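Local coordinates for protein glucokinase (Leishmania braziliensis MHOM/BR/75/M2904, PDB 6EDI) that probably phosphorylates D-glucose with ATP, as a dimeric glucokinase of the actin-like ATPase superfamily captured here in an open conformation, at residues Leu107-Val121 with Glu145-Asp157. Residues are numbered along the deposited sequence; the frame is centred on the assembly and turned at random.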
ATOM      1  N   LEU A 107      18.270  24.130 -18.892  1.00 34.14           N
ATOM      2  CA  LEU A 107      18.356  22.692 -18.708  1.00 37.77           C
ATOM      3  C   LEU A 107      19.155  22.315 -17.464  1.00 37.00           C
ATOM      4  O   LEU A 107      18.956  21.245 -16.900  1.00 32.12           O
ATOM      5  CB  LEU A 107      18.944  22.017 -19.952  1.00 36.81           C
ATOM      6  CG  LEU A 107      18.120  22.041 -21.237  1.00 39.30           C
ATOM      7  CD1 LEU A 107      18.889  21.390 -22.383  1.00 40.70           C
ATOM      8  CD2 LEU A 107      16.768  21.350 -21.040  1.00 36.71           C
ATOM      9  N   ARG A 108      20.062  23.185 -17.032  1.00 37.93           N
ATOM     10  CA  ARG A 108      20.859  22.864 -15.846  1.00 32.93           C
ATOM     11  C   ARG A 108      20.017  22.904 -14.582  1.00 34.01           C
ATOM     12  O   ARG A 108      20.433  22.391 -13.548  1.00 37.61           O
ATOM     13  CB  ARG A 108      22.035  23.824 -15.685  1.00 41.96           C
ATOM     14  CG  ARG A 108      23.012  23.812 -16.836  1.00 46.74           C
ATOM     15  CD  ARG A 108      23.367  22.406 -17.312  1.00 51.18           C
ATOM     16  NE  ARG A 108      24.350  22.482 -18.390  1.00 58.31           N
ATOM     17  CZ  ARG A 108      24.040  22.763 -19.650  1.00 51.84           C
ATOM     18  NH1 ARG A 108      22.771  22.978 -19.976  1.00 47.17           N
ATOM     19  NH2 ARG A 108      24.993  22.832 -20.576  1.00 55.86           N
ATOM     20  N   ARG A 109      18.842  23.521 -14.660  1.00 32.25           N
ATOM     21  CA  ARG A 109      17.963  23.614 -13.499  1.00 30.48           C
ATOM     22  C   ARG A 109      16.869  22.551 -13.497  1.00 27.58           C
ATOM     23  O   ARG A 109      16.020  22.544 -12.609  1.00 29.02           O
ATOM     24  CB  ARG A 109      17.381  25.021 -13.357  1.00 31.79           C
ATOM     25  CG  ARG A 109      18.430  26.082 -13.000  1.00 33.61           C
ATOM     26  CD  ARG A 109      17.824  27.465 -12.977  1.00 35.22           C
ATOM     27  NE  ARG A 109      17.460  27.916 -14.317  1.00 36.13           N
ATOM     28  CZ  ARG A 109      16.229  28.241 -14.698  1.00 38.78           C
ATOM     29  NH1 ARG A 109      15.221  28.173 -13.837  1.00 37.46           N
ATOM     30  NH2 ARG A 109      16.009  28.644 -15.943  1.00 36.39           N
ATOM     31  N   VAL A 110      16.922  21.633 -14.463  1.00 28.09           N
ATOM     32  CA  VAL A 110      15.946  20.541 -14.533  1.00 31.05           C
ATOM     33  C   VAL A 110      16.178  19.623 -13.348  1.00 29.63           C
ATOM     34  O   VAL A 110      17.209  18.966 -13.254  1.00 32.30           O
ATOM     35  CB  VAL A 110      16.038  19.729 -15.855  1.00 29.94           C
ATOM     36  CG1 VAL A 110      15.062  18.550 -15.831  1.00 28.29           C
ATOM     37  CG2 VAL A 110      15.732  20.611 -17.053  1.00 29.28           C
ATOM     38  N   ALA A 111      15.216  19.593 -12.434  1.00 28.73           N
ATOM     39  CA  ALA A 111      15.367  18.853 -11.189  1.00 29.96           C
ATOM     40  C   ALA A 111      14.796  17.438 -11.267  1.00 28.13           C
ATOM     41  O   ALA A 111      15.115  16.582 -10.431  1.00 31.49           O
ATOM     42  CB  ALA A 111      14.743  19.638 -10.030  1.00 29.53           C
ATOM     43  N   SER A 112      13.958  17.194 -12.277  1.00 30.00           N
ATOM     44  CA  SER A 112      13.329  15.896 -12.458  1.00 28.46           C
ATOM     45  C   SER A 112      12.532  15.877 -13.743  1.00 26.69           C
ATOM     46  O   SER A 112      12.213  16.922 -14.315  1.00 26.77           O
ATOM     47  CB  SER A 112      12.370  15.587 -11.315  1.00 30.91           C
ATOM     48  OG  SER A 112      11.292  16.508 -11.308  1.00 31.19           O
ATOM     49  N   GLY A 113      12.199  14.673 -14.180  1.00 28.63           N
ATOM     50  CA  GLY A 113      11.312  14.485 -15.312  1.00 26.83           C
ATOM     51  C   GLY A 113      10.399  13.316 -15.011  1.00 30.63           C
ATOM     52  O   GLY A 113      10.797  12.356 -14.334  1.00 27.34           O
ATOM     53  N   ALA A 114       9.162  13.408 -15.476  1.00 26.79           N
ATOM     54  CA  ALA A 114       8.188  12.358 -15.205  1.00 27.36           C
ATOM     55  C   ALA A 114       7.196  12.238 -16.347  1.00 24.69           C
ATOM     56  O   ALA A 114       6.838  13.233 -16.974  1.00 28.11           O
ATOM     57  CB  ALA A 114       7.443  12.647 -13.916  1.00 21.46           C
ATOM     58  N   VAL A 115       6.727  11.016 -16.592  1.00 26.67           N
ATOM     59  CA  VAL A 115       5.693  10.807 -17.593  1.00 28.61           C
ATOM     60  C   VAL A 115       4.549  10.018 -16.993  1.00 27.42           C
ATOM     61  O   VAL A 115       4.741   8.887 -16.554  1.00 30.71           O
ATOM     62  CB  VAL A 115       6.218  10.083 -18.845  1.00 32.62           C
ATOM     63  CG1 VAL A 115       5.099   9.975 -19.900  1.00 28.47           C
ATOM     64  CG2 VAL A 115       7.405  10.819 -19.428  1.00 31.68           C
ATOM     65  N   SER A 116       3.373  10.643 -16.952  1.00 29.24           N
ATOM     66  CA  SER A 116       2.137   9.974 -16.546  1.00 31.50           C
ATOM     67  C   SER A 116       1.565   9.277 -17.769  1.00 30.66           C
ATOM     68  O   SER A 116       1.340   9.919 -18.801  1.00 31.03           O
ATOM     69  CB  SER A 116       1.117  10.988 -16.024  1.00 27.06           C
ATOM     70  OG  SER A 116      -0.078  10.345 -15.606  1.00 34.28           O
ATOM     71  N   VAL A 117       1.344   7.969 -17.657  1.00 29.48           N
ATOM     72  CA  VAL A 117       0.816   7.180 -18.763  1.00 32.02           C
ATOM     73  C   VAL A 117      -0.419   6.405 -18.335  1.00 34.09           C
ATOM     74  O   VAL A 117      -0.521   5.968 -17.183  1.00 33.73           O
ATOM     75  CB  VAL A 117       1.876   6.213 -19.347  1.00 36.24           C
ATOM     76  CG1 VAL A 117       3.011   6.986 -19.971  1.00 32.75           C
ATOM     77  CG2 VAL A 117       2.401   5.269 -18.270  1.00 33.03           C
ATOM     78  N   PRO A 118      -1.374   6.244 -19.261  1.00 35.25           N
ATOM     79  CA  PRO A 118      -2.617   5.530 -18.978  1.00 38.09           C
ATOM     80  C   PRO A 118      -2.453   4.055 -19.318  1.00 40.74           C
ATOM     81  O   PRO A 118      -3.070   3.540 -20.255  1.00 42.63           O
ATOM     82  CB  PRO A 118      -3.607   6.182 -19.943  1.00 35.06           C
ATOM     83  CG  PRO A 118      -2.760   6.506 -21.159  1.00 40.53           C
ATOM     84  CD  PRO A 118      -1.342   6.754 -20.647  1.00 35.70           C
ATOM     85  N   GLY A 119      -1.614   3.379 -18.552  1.00 38.30           N
ATOM     86  CA  GLY A 119      -1.408   1.961 -18.748  1.00 40.74           C
ATOM     87  C   GLY A 119      -0.572   1.464 -17.599  1.00 39.06           C
ATOM     88  O   GLY A 119      -0.222   2.248 -16.711  1.00 41.49           O
ATOM     89  N   PRO A 120      -0.235   0.168 -17.611  1.00 40.39           N
ATOM     90  CA  PRO A 120       0.544  -0.385 -16.504  1.00 39.26           C
ATOM     91  C   PRO A 120       1.991   0.107 -16.564  1.00 40.06           C
ATOM     92  O   PRO A 120       2.509   0.371 -17.658  1.00 37.45           O
ATOM     93  CB  PRO A 120       0.463  -1.895 -16.745  1.00 42.97           C
ATOM     94  CG  PRO A 120       0.320  -2.030 -18.227  1.00 45.33           C
ATOM     95  CD  PRO A 120      -0.489  -0.830 -18.672  1.00 40.51           C
ATOM     96  N   VAL A 121       2.614   0.251 -15.397  1.00 37.59           N
ATOM     97  CA  VAL A 121       3.978   0.762 -15.284  1.00 39.88           C
ATOM     98  C   VAL A 121       4.760  -0.212 -14.432  1.00 33.80           C
ATOM     99  O   VAL A 121       4.261  -0.648 -13.398  1.00 35.40           O
ATOM    100  CB  VAL A 121       4.002   2.143 -14.582  1.00 32.47           C
ATOM    101  CG1 VAL A 121       5.429   2.606 -14.339  1.00 30.48           C
ATOM    102  CG2 VAL A 121       3.244   3.178 -15.393  1.00 36.70           C
ATOM    103  N   GLU A 145      18.592  15.087 -20.719  1.00 35.59           N
ATOM    104  CA  GLU A 145      18.455  16.501 -20.424  1.00 35.82           C
ATOM    105  C   GLU A 145      17.044  16.829 -19.942  1.00 35.39           C
ATOM    106  O   GLU A 145      16.843  17.803 -19.212  1.00 31.84           O
ATOM    107  CB  GLU A 145      18.807  17.331 -21.660  1.00 39.84           C
ATOM    108  CG  GLU A 145      20.181  17.017 -22.243  1.00 43.37           C
ATOM    109  CD  GLU A 145      20.364  17.577 -23.643  1.00 48.44           C
ATOM    110  OE1 GLU A 145      19.930  16.916 -24.609  1.00 52.48           O
ATOM    111  OE2 GLU A 145      20.936  18.680 -23.779  1.00 51.37           O
ATOM    112  N   LEU A 146      16.062  16.031 -20.361  1.00 32.99           N
ATOM    113  CA  LEU A 146      14.693  16.223 -19.878  1.00 34.33           C
ATOM    114  C   LEU A 146      14.381  15.264 -18.744  1.00 32.59           C
ATOM    115  O   LEU A 146      13.512  15.535 -17.914  1.00 31.01           O
ATOM    116  CB  LEU A 146      13.665  16.058 -21.005  1.00 33.01           C
ATOM    117  CG  LEU A 146      13.815  17.068 -22.137  1.00 37.66           C
ATOM    118  CD1 LEU A 146      12.712  16.927 -23.170  1.00 33.21           C
ATOM    119  CD2 LEU A 146      13.847  18.486 -21.577  1.00 31.21           C
ATOM    120  N   PHE A 147      15.100  14.149 -18.701  1.00 30.60           N
ATOM    121  CA  PHE A 147      14.859  13.144 -17.673  1.00 32.19           C
ATOM    122  C   PHE A 147      16.157  12.725 -17.005  1.00 29.46           C
ATOM    123  O   PHE A 147      16.752  11.704 -17.381  1.00 33.36           O
ATOM    124  CB  PHE A 147      14.119  11.935 -18.256  1.00 28.48           C
ATOM    125  CG  PHE A 147      12.802  12.297 -18.896  1.00 34.61           C
ATOM    126  CD1 PHE A 147      12.741  12.667 -20.238  1.00 31.98           C
ATOM    127  CD2 PHE A 147      11.631  12.298 -18.143  1.00 30.36           C
ATOM    128  CE1 PHE A 147      11.530  13.022 -20.823  1.00 31.82           C
ATOM    129  CE2 PHE A 147      10.420  12.646 -18.712  1.00 30.22           C
ATOM    130  CZ  PHE A 147      10.365  13.010 -20.061  1.00 32.95           C
ATOM    131  N   PRO A 148      16.589  13.510 -15.998  1.00 31.44           N
ATOM    132  CA  PRO A 148      17.904  13.300 -15.385  1.00 36.43           C
ATOM    133  C   PRO A 148      18.025  11.929 -14.755  1.00 36.23           C
ATOM    134  O   PRO A 148      17.052  11.412 -14.184  1.00 30.86           O
ATOM    135  CB  PRO A 148      17.978  14.397 -14.310  1.00 33.79           C
ATOM    136  CG  PRO A 148      17.097  15.484 -14.810  1.00 28.92           C
ATOM    137  CD  PRO A 148      15.942  14.737 -15.488  1.00 28.31           C
ATOM    138  N   LYS A 149      19.213  11.350 -14.893  1.00 33.36           N
ATOM    139  CA  LYS A 149      19.533  10.055 -14.317  1.00 37.16           C
ATOM    140  C   LYS A 149      19.201  10.071 -12.838  1.00 34.83           C
ATOM    141  O   LYS A 149      19.546  11.019 -12.142  1.00 35.42           O
ATOM    142  CB  LYS A 149      21.025   9.753 -14.518  1.00 38.51           C
ATOM    143  CG  LYS A 149      21.536   8.570 -13.700  1.00 35.05           C
ATOM    144  CD  LYS A 149      23.051   8.400 -13.827  1.00 41.80           C
ATOM    145  CE  LYS A 149      23.590   7.372 -12.827  1.00 43.67           C
ATOM    146  NZ  LYS A 149      25.071   7.168 -12.956  1.00 44.97           N
ATOM    147  N   GLY A 150      18.498   9.043 -12.365  1.00 28.39           N
ATOM    148  CA  GLY A 150      18.203   8.916 -10.950  1.00 33.71           C
ATOM    149  C   GLY A 150      17.201   9.924 -10.418  1.00 33.93           C
ATOM    150  O   GLY A 150      16.982  10.022  -9.214  1.00 32.16           O
ATOM    151  N   ARG A 151      16.573  10.669 -11.320  1.00 32.57           N
ATOM    152  CA  ARG A 151      15.627  11.698 -10.921  1.00 31.24           C
ATOM    153  C   ARG A 151      14.397  11.662 -11.819  1.00 31.42           C
ATOM    154  O   ARG A 151      13.742  12.679 -12.018  1.00 29.23           O
ATOM    155  CB  ARG A 151      16.286  13.079 -11.000  1.00 29.21           C
ATOM    156  CG  ARG A 151      17.530  13.269 -10.117  1.00 33.41           C
ATOM    157  CD  ARG A 151      17.619  14.726  -9.671  1.00 36.26           C
ATOM    158  NE  ARG A 151      17.931  14.947  -8.253  1.00 48.12           N
ATOM    159  CZ  ARG A 151      17.439  14.266  -7.213  1.00 41.93           C
ATOM    160  NH1 ARG A 151      16.586  13.260  -7.363  1.00 45.39           N
ATOM    161  NH2 ARG A 151      17.812  14.603  -5.994  1.00 43.33           N
ATOM    162  N   SER A 152      14.084  10.482 -12.351  1.00 32.73           N
ATOM    163  CA  SER A 152      13.045  10.353 -13.365  1.00 26.64           C
ATOM    164  C   SER A 152      12.226   9.065 -13.237  1.00 24.98           C
ATOM    165  O   SER A 152      12.728   8.043 -12.786  1.00 29.09           O
ATOM    166  CB  SER A 152      13.669  10.441 -14.752  1.00 27.69           C
ATOM    167  OG  SER A 152      14.347  11.671 -14.907  1.00 29.65           O
ATOM    168  N   ALA A 153      10.964   9.111 -13.645  1.00 28.50           N
ATOM    169  CA  ALA A 153      10.116   7.932 -13.510  1.00 27.01           C
ATOM    170  C   ALA A 153       8.953   8.012 -14.458  1.00 27.85           C
ATOM    171  O   ALA A 153       8.490   9.110 -14.795  1.00 25.89           O
ATOM    172  CB  ALA A 153       9.592   7.812 -12.084  1.00 28.54           C
ATOM    173  N   LEU A 154       8.479   6.846 -14.882  1.00 30.01           N
ATOM    174  CA  LEU A 154       7.163   6.743 -15.472  1.00 30.18           C
ATOM    175  C   LEU A 154       6.179   6.611 -14.323  1.00 27.48           C
ATOM    176  O   LEU A 154       6.440   5.914 -13.349  1.00 27.83           O
ATOM    177  CB  LEU A 154       7.061   5.521 -16.388  1.00 29.61           C
ATOM    178  CG  LEU A 154       8.062   5.490 -17.532  1.00 35.36           C
ATOM    179  CD1 LEU A 154       7.952   4.192 -18.321  1.00 32.73           C
ATOM    180  CD2 LEU A 154       7.850   6.686 -18.421  1.00 34.48           C
ATOM    181  N   LEU A 155       5.057   7.302 -14.431  1.00 26.75           N
ATOM    182  CA  LEU A 155       4.032   7.239 -13.410  1.00 28.64           C
ATOM    183  C   LEU A 155       2.725   6.715 -13.992  1.00 27.96           C
ATOM    184  O   LEU A 155       2.328   7.074 -15.120  1.00 30.12           O
ATOM    185  CB  LEU A 155       3.801   8.625 -12.811  1.00 28.28           C
ATOM    186  CG  LEU A 155       5.019   9.413 -12.314  1.00 27.20           C
ATOM    187  CD1 LEU A 155       4.607  10.837 -11.962  1.00 28.87           C
ATOM    188  CD2 LEU A 155       5.700   8.738 -11.121  1.00 25.48           C
ATOM    189  N   ASN A 156       2.054   5.869 -13.220  1.00 29.55           N
ATOM    190  CA  ASN A 156       0.657   5.545 -13.487  1.00 30.52           C
ATOM    191  C   ASN A 156      -0.162   6.812 -13.391  1.00 30.45           C
ATOM    192  O   ASN A 156       0.202   7.736 -12.664  1.00 28.50           O
ATOM    193  CB  ASN A 156       0.127   4.533 -12.458  1.00 32.39           C
ATOM    194  CG  ASN A 156       0.371   3.096 -12.874  1.00 39.38           C
ATOM    195  OD1 ASN A 156      -0.290   2.581 -13.787  1.00 43.00           O
ATOM    196  ND2 ASN A 156       1.318   2.433 -12.204  1.00 34.44           N
ATOM    197  N   ASP A 157      -1.259   6.862 -14.136  1.00 30.00           N
ATOM    198  CA  ASP A 157      -2.173   8.000 -14.121  1.00 33.22           C
ATOM    199  C   ASP A 157      -2.561   8.411 -12.681  1.00 27.51           C
ATOM    200  O   ASP A 157      -2.440   9.585 -12.297  1.00 23.65           O
ATOM    201  CB  ASP A 157      -3.390   7.678 -15.031  1.00 34.45           C
ATOM    202  CG  ASP A 157      -4.678   8.381 -14.603  1.00 38.98           C
ATOM    203  OD1 ASP A 157      -4.661   9.594 -14.301  1.00 43.20           O
ATOM    204  OD2 ASP A 157      -5.734   7.712 -14.603  1.00 43.71           O
TER
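Val115 touches both Phe147 and Leu154, through different atoms, on one face of two parallel strands, 110-117 and 152-156. Its CB packs on Leu154 CD2 at 3.8 Å. With CG1 anti to the backbone N (chi1 -176°), CG2 is turned to Phe147, meeting CE2 at 3.6 Å; the ring also passes close to the backbone of Gly113, which has no side chain to obstruct it. The ring also meets those of Tyr142 and Phe88. Val115 is gripped through its backbone as well: its N donates to Ala153 O, and its O accepts from Leu155 N at 2.7 Å. The pairing continues with Val117 N to Leu155 O at 2.9 Å, whereas the bonds at Gly113 are weak. After the inverse gamma turn centred on Pro118 the chain swings across strand 152-156, and Val121 CG1 settles on Leu154 CB at 3.9 Å, so Leu154 touches valines on both limbs of the bend. On the other face Leu155 CD1 meets Ala114 CB at 3.9 Å, beneath helix 399-409, and Ser116 OG is hydrogen-bonded to Asp46. Strand 41-48 adjoins 110-117 on its far side, placing the pair at the end of the mixed sheet of one lobe of this actin-like fold. The chemistry implies a join set by main-chain bonds, firm at Val115 N, Val115 O and Val117 N, weak at Gly113 and Val117 O, and packed by Phe147, Val115, Val121 and Leu154 on one face and by Ala114 and Leu155, with Phe407, on the other.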